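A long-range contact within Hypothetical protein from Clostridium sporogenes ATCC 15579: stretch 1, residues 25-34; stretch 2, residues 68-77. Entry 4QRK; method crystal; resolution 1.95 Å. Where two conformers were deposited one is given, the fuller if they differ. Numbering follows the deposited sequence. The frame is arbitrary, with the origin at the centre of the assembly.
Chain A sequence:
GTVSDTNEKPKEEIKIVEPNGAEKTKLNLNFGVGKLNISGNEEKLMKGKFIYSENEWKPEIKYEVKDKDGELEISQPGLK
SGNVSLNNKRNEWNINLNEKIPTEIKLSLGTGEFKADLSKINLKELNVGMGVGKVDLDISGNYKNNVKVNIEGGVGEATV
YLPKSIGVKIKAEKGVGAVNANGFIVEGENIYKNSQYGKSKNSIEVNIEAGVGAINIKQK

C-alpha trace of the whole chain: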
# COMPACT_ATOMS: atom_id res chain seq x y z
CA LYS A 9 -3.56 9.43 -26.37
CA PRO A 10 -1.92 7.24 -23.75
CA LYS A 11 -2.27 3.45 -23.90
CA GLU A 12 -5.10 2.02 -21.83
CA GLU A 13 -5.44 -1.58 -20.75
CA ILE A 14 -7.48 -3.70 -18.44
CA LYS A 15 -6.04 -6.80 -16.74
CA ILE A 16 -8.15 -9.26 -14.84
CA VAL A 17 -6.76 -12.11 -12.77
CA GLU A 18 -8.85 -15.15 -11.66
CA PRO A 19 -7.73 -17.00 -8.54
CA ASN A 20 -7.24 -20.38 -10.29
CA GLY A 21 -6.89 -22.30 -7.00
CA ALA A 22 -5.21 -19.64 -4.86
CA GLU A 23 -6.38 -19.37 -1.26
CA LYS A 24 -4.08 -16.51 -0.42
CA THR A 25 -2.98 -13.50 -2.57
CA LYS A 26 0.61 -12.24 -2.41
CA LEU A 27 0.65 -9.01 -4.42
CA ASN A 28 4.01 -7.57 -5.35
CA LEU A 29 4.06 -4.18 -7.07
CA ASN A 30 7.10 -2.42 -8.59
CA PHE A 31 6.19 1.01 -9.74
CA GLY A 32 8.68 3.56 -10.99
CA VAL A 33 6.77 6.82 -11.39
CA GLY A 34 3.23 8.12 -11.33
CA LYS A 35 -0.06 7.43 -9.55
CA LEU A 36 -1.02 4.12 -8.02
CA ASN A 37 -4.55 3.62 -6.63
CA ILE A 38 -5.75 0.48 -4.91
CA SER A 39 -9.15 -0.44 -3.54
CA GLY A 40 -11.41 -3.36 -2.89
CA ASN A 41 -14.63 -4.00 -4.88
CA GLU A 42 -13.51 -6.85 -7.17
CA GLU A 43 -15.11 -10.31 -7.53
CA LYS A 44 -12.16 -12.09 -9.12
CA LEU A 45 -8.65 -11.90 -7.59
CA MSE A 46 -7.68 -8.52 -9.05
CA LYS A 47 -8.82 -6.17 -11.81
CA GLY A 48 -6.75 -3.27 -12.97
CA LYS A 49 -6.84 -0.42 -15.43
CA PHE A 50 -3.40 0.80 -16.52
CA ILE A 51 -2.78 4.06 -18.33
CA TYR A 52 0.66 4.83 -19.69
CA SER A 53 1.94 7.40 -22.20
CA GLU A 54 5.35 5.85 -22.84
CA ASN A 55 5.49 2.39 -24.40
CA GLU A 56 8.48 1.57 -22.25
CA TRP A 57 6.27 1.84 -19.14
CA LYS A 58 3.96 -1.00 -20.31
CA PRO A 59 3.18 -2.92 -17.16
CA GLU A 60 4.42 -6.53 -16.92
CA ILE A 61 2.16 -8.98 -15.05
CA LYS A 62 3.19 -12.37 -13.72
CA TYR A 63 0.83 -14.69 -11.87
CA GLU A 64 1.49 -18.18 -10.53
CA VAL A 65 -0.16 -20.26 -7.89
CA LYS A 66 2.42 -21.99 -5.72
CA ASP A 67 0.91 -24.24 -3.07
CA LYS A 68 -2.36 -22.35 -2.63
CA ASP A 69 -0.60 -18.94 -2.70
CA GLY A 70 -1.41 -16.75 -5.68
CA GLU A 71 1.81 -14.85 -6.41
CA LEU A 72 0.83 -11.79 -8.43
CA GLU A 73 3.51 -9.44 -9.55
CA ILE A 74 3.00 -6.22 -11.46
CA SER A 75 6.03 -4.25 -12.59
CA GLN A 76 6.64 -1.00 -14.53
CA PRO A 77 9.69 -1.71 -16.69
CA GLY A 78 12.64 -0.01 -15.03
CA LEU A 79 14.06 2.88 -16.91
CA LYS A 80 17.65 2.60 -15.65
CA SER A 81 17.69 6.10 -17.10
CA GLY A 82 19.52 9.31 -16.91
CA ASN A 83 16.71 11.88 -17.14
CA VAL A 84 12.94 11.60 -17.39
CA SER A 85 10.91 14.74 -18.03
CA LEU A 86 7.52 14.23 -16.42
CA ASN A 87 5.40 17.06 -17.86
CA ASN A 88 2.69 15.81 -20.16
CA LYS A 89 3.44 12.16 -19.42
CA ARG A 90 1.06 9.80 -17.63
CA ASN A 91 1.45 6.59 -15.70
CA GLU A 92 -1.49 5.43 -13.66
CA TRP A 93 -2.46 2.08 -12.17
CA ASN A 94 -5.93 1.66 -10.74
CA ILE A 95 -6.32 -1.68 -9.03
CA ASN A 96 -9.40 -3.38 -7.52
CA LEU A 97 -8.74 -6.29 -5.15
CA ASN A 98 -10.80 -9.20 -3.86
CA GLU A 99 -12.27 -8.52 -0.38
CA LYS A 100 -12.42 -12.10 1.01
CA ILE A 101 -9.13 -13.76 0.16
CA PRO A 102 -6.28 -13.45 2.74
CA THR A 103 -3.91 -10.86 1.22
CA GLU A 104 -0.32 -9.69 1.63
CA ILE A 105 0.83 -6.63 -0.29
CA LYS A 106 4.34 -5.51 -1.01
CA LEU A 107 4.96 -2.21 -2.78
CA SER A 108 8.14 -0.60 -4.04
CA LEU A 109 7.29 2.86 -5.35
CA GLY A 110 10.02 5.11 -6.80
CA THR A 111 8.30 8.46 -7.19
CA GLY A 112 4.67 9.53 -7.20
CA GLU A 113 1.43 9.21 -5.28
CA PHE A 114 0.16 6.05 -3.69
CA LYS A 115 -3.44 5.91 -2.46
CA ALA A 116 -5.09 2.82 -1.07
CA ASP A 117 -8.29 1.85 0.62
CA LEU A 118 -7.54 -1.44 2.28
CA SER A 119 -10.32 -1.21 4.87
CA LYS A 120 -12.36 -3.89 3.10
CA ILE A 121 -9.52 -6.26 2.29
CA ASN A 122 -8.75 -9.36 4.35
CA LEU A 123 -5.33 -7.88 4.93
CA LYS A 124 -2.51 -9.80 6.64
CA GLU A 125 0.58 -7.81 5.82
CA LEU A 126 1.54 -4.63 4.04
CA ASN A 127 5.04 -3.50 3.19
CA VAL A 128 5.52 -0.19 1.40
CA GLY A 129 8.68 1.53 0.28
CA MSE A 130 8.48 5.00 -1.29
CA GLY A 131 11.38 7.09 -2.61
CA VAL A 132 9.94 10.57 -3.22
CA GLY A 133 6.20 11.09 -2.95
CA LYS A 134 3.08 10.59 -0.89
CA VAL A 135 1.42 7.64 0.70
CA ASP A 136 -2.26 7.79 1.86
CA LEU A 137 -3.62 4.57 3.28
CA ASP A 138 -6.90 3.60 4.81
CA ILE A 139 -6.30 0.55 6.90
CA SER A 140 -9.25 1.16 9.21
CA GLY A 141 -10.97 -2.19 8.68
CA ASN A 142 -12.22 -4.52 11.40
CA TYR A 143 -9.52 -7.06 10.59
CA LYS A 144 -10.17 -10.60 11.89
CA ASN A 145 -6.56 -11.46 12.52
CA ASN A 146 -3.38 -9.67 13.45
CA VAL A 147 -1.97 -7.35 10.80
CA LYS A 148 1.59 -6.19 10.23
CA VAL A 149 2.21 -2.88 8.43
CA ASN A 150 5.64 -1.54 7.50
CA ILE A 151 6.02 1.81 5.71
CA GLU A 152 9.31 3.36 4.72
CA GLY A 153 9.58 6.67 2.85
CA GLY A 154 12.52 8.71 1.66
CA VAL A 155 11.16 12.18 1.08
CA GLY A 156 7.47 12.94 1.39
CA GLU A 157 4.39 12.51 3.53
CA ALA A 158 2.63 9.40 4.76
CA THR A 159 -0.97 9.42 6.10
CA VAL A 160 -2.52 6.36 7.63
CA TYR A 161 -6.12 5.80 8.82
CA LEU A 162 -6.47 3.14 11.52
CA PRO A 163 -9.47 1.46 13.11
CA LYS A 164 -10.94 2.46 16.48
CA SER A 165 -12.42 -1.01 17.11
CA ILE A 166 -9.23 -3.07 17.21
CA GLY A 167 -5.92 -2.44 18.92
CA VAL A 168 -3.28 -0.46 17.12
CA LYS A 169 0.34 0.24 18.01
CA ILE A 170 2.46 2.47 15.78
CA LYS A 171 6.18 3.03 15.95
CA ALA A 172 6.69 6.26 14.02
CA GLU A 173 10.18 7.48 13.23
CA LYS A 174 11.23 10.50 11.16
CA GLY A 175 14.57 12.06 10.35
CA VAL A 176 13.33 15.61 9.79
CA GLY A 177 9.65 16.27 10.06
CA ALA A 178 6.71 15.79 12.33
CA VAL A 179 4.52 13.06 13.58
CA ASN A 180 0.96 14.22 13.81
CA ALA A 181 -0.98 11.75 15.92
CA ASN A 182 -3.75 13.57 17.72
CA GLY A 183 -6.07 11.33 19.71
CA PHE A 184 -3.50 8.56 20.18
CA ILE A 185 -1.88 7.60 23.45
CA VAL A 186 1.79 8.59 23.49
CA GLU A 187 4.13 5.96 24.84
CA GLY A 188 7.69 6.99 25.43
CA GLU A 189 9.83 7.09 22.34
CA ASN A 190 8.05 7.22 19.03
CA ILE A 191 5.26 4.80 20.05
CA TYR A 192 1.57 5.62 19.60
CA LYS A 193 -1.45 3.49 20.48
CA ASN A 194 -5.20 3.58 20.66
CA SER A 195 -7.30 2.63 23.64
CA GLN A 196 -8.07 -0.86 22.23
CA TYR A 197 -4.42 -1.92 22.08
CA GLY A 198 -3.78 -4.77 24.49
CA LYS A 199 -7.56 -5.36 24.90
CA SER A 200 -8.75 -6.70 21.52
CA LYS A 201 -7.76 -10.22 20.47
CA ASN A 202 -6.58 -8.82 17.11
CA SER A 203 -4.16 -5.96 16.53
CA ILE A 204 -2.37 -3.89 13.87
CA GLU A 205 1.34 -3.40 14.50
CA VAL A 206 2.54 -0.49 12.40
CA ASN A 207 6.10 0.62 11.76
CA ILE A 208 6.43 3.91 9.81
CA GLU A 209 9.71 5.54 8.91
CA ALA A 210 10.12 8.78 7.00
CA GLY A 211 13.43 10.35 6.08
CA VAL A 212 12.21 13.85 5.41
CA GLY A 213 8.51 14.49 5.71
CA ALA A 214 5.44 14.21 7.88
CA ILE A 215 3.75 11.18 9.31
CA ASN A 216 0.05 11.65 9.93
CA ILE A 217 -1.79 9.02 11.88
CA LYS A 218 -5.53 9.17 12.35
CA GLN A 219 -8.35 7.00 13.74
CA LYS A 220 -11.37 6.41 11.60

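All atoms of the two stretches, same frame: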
# COMPACT_ATOMS: atom_id res chain seq x y z
N THR A 25 -3.61 -14.38 -1.56
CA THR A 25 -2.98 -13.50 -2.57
C THR A 25 -1.71 -12.88 -1.98
O THR A 25 -1.73 -12.32 -0.88
CB THR A 25 -3.89 -12.32 -2.96
OG1 THR A 25 -5.07 -12.81 -3.61
CG2 THR A 25 -3.19 -11.39 -3.92
N LYS A 26 -0.62 -12.97 -2.73
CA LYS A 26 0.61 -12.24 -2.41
C LYS A 26 0.89 -11.29 -3.58
O LYS A 26 1.32 -11.71 -4.63
CB LYS A 26 1.78 -13.19 -2.19
CG LYS A 26 1.67 -14.05 -0.94
CD LYS A 26 3.02 -14.72 -0.60
CE LYS A 26 2.98 -15.42 0.77
NZ LYS A 26 4.35 -15.79 1.24
N LEU A 27 0.57 -10.02 -3.38
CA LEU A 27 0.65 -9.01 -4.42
C LEU A 27 1.97 -8.28 -4.27
O LEU A 27 2.34 -7.81 -3.17
CB LEU A 27 -0.53 -8.05 -4.32
CG LEU A 27 -0.59 -6.87 -5.29
CD1 LEU A 27 -0.72 -7.37 -6.68
CD2 LEU A 27 -1.76 -5.92 -4.97
N ASN A 28 2.72 -8.22 -5.36
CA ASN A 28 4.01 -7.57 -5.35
C ASN A 28 4.04 -6.56 -6.47
O ASN A 28 3.88 -6.91 -7.63
CB ASN A 28 5.13 -8.61 -5.43
CG ASN A 28 6.53 -7.97 -5.44
OD1 ASN A 28 6.78 -7.01 -4.73
ND2 ASN A 28 7.43 -8.50 -6.26
N LEU A 29 4.16 -5.28 -6.10
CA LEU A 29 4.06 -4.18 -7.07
C LEU A 29 5.38 -3.39 -7.15
O LEU A 29 5.95 -2.98 -6.14
CB LEU A 29 2.91 -3.24 -6.70
CG LEU A 29 1.50 -3.82 -6.66
CD1 LEU A 29 0.44 -2.84 -6.18
CD2 LEU A 29 1.04 -4.33 -8.01
N ASN A 30 5.89 -3.22 -8.36
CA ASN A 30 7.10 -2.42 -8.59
C ASN A 30 6.78 -1.31 -9.53
O ASN A 30 6.50 -1.57 -10.69
CB ASN A 30 8.21 -3.26 -9.19
CG ASN A 30 8.53 -4.42 -8.34
OD1 ASN A 30 9.00 -4.26 -7.23
ND2 ASN A 30 8.24 -5.62 -8.83
N PHE A 31 6.81 -0.09 -9.03
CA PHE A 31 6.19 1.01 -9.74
C PHE A 31 7.21 2.12 -9.72
O PHE A 31 7.63 2.54 -8.66
CB PHE A 31 4.95 1.40 -8.96
CG PHE A 31 4.08 2.44 -9.64
CD1 PHE A 31 3.16 2.08 -10.59
CD2 PHE A 31 4.16 3.79 -9.26
CE1 PHE A 31 2.33 3.03 -11.19
CE2 PHE A 31 3.34 4.75 -9.85
CZ PHE A 31 2.41 4.36 -10.81
N GLY A 32 7.62 2.57 -10.89
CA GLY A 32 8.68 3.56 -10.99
C GLY A 32 8.20 4.97 -10.73
O GLY A 32 8.74 5.65 -9.87
N VAL A 33 7.20 5.43 -11.49
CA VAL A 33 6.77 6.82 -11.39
C VAL A 33 5.30 6.94 -11.74
O VAL A 33 4.80 6.22 -12.60
CB VAL A 33 7.65 7.80 -12.25
CG1 VAL A 33 7.62 7.42 -13.71
CG2 VAL A 33 7.14 9.18 -12.12
N GLY A 34 4.60 7.79 -11.01
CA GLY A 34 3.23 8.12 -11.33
C GLY A 34 2.25 7.96 -10.18
O GLY A 34 2.54 8.27 -9.02
N LYS A 68 -1.19 -23.07 -3.13
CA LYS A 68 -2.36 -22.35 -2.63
C LYS A 68 -2.14 -20.83 -2.53
O LYS A 68 -3.09 -20.08 -2.33
CB LYS A 68 -2.86 -22.93 -1.29
CG LYS A 68 -3.13 -24.44 -1.32
CD LYS A 68 -4.41 -24.76 -2.08
CE LYS A 68 -4.68 -26.25 -2.10
NZ LYS A 68 -5.74 -26.62 -3.07
N ASP A 69 -0.90 -20.37 -2.73
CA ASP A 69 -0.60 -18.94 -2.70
C ASP A 69 -0.57 -18.39 -4.12
O ASP A 69 0.27 -18.81 -4.92
CB ASP A 69 0.77 -18.68 -2.06
CG ASP A 69 0.77 -18.88 -0.55
OD1 ASP A 69 -0.21 -19.40 0.01
OD2 ASP A 69 1.79 -18.52 0.07
N GLY A 70 -1.46 -17.46 -4.42
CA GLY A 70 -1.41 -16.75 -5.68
C GLY A 70 -0.39 -15.60 -5.68
O GLY A 70 -0.65 -14.52 -5.14
N GLU A 71 0.76 -15.85 -6.31
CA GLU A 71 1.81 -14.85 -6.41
C GLU A 71 1.62 -13.99 -7.63
O GLU A 71 1.81 -14.44 -8.75
CB GLU A 71 3.18 -15.53 -6.36
CG GLU A 71 3.36 -16.19 -4.99
CD GLU A 71 4.76 -16.64 -4.67
OE1 GLU A 71 5.66 -16.53 -5.54
OE2 GLU A 71 4.96 -17.12 -3.53
N LEU A 72 1.18 -12.75 -7.38
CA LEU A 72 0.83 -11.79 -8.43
C LEU A 72 1.82 -10.65 -8.38
O LEU A 72 1.89 -9.91 -7.40
CB LEU A 72 -0.59 -11.28 -8.24
CG LEU A 72 -1.18 -10.22 -9.20
CD1 LEU A 72 -0.96 -10.51 -10.67
CD2 LEU A 72 -2.63 -10.12 -8.93
N GLU A 73 2.54 -10.49 -9.47
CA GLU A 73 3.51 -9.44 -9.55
C GLU A 73 3.19 -8.50 -10.70
O GLU A 73 2.95 -8.91 -11.82
CB GLU A 73 4.90 -10.03 -9.74
CG GLU A 73 5.96 -8.97 -9.81
CD GLU A 73 7.34 -9.57 -9.84
OE1 GLU A 73 7.71 -10.18 -10.88
OE2 GLU A 73 8.03 -9.45 -8.81
N ILE A 74 3.24 -7.21 -10.42
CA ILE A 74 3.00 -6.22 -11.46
C ILE A 74 4.16 -5.25 -11.40
O ILE A 74 4.43 -4.65 -10.35
CB ILE A 74 1.70 -5.48 -11.25
CG1 ILE A 74 0.60 -6.46 -10.83
CG2 ILE A 74 1.36 -4.67 -12.52
CD1 ILE A 74 -0.78 -5.86 -10.78
N SER A 75 4.85 -5.09 -12.53
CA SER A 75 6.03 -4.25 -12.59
C SER A 75 6.04 -3.29 -13.76
O SER A 75 5.69 -3.68 -14.87
CB SER A 75 7.27 -5.14 -12.62
OG SER A 75 7.30 -5.91 -11.44
N GLN A 76 6.39 -2.02 -13.49
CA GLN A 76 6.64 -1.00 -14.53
C GLN A 76 8.06 -1.28 -14.97
O GLN A 76 8.96 -1.32 -14.11
CB GLN A 76 6.58 0.44 -13.97
CG GLN A 76 6.59 1.56 -15.04
CD GLN A 76 6.67 2.98 -14.40
OE1 GLN A 76 6.56 3.13 -13.20
NE2 GLN A 76 6.84 4.01 -15.22
N PRO A 77 8.30 -1.50 -16.28
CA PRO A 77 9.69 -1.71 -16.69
C PRO A 77 10.59 -0.57 -16.17
O PRO A 77 10.29 0.63 -16.36
CB PRO A 77 9.64 -1.66 -18.23
CG PRO A 77 8.18 -2.00 -18.61
CD PRO A 77 7.38 -1.41 -17.42
O HOH W 1 9.46 -0.19 -11.79

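The apolar centre of the contact lies on the face of the sheet that carries Leu27, Leu29, Leu72 and Ile74. Leu29 CD2 packs 3.5 Å from Ile74 CB, and Leu27 CD1 sits 3.8 Å from Leu72 CG; in both leucines of the first strand the end of the side chain leans nearer the neighbouring strand than the CA-to-CB bond alone would bring it. These pairs are held in register by a parallel ladder in which Lys26, Asn28 and Asn30 each use both N and O to bond the neighbouring strand. Lys26 N donates to Gly70 O (2.9 Å) and Leu72 N to Lys26 O (2.9 Å); the pattern repeats at Asn28 and again at Asn30, whose O accepts from Gln76 N at 2.8 Å.

On the other face the side chains are polar. Asn30 ND2 gives a nearly straight hydrogen bond to Ser75 OG (2.8 Å, 174°), whereas Asn28 ND2 to Glu73 OE2, equally short at 2.8 Å, is bent and weak. Near the start of the ladder, Lys26 NZ and Asp69 OD2 form a long salt bridge of 3.9 Å.

Beyond the last rung, the extended side chain of Gln76 (chi1 and chi2 both t) carries on along the first stretch, towards Gly32 and Val33. Gln76 OE1 lies over one face of the Phe31 ring and accepts from Val33 N (2.9 Å) and, weakly, from Gly32 N (2.6 Å).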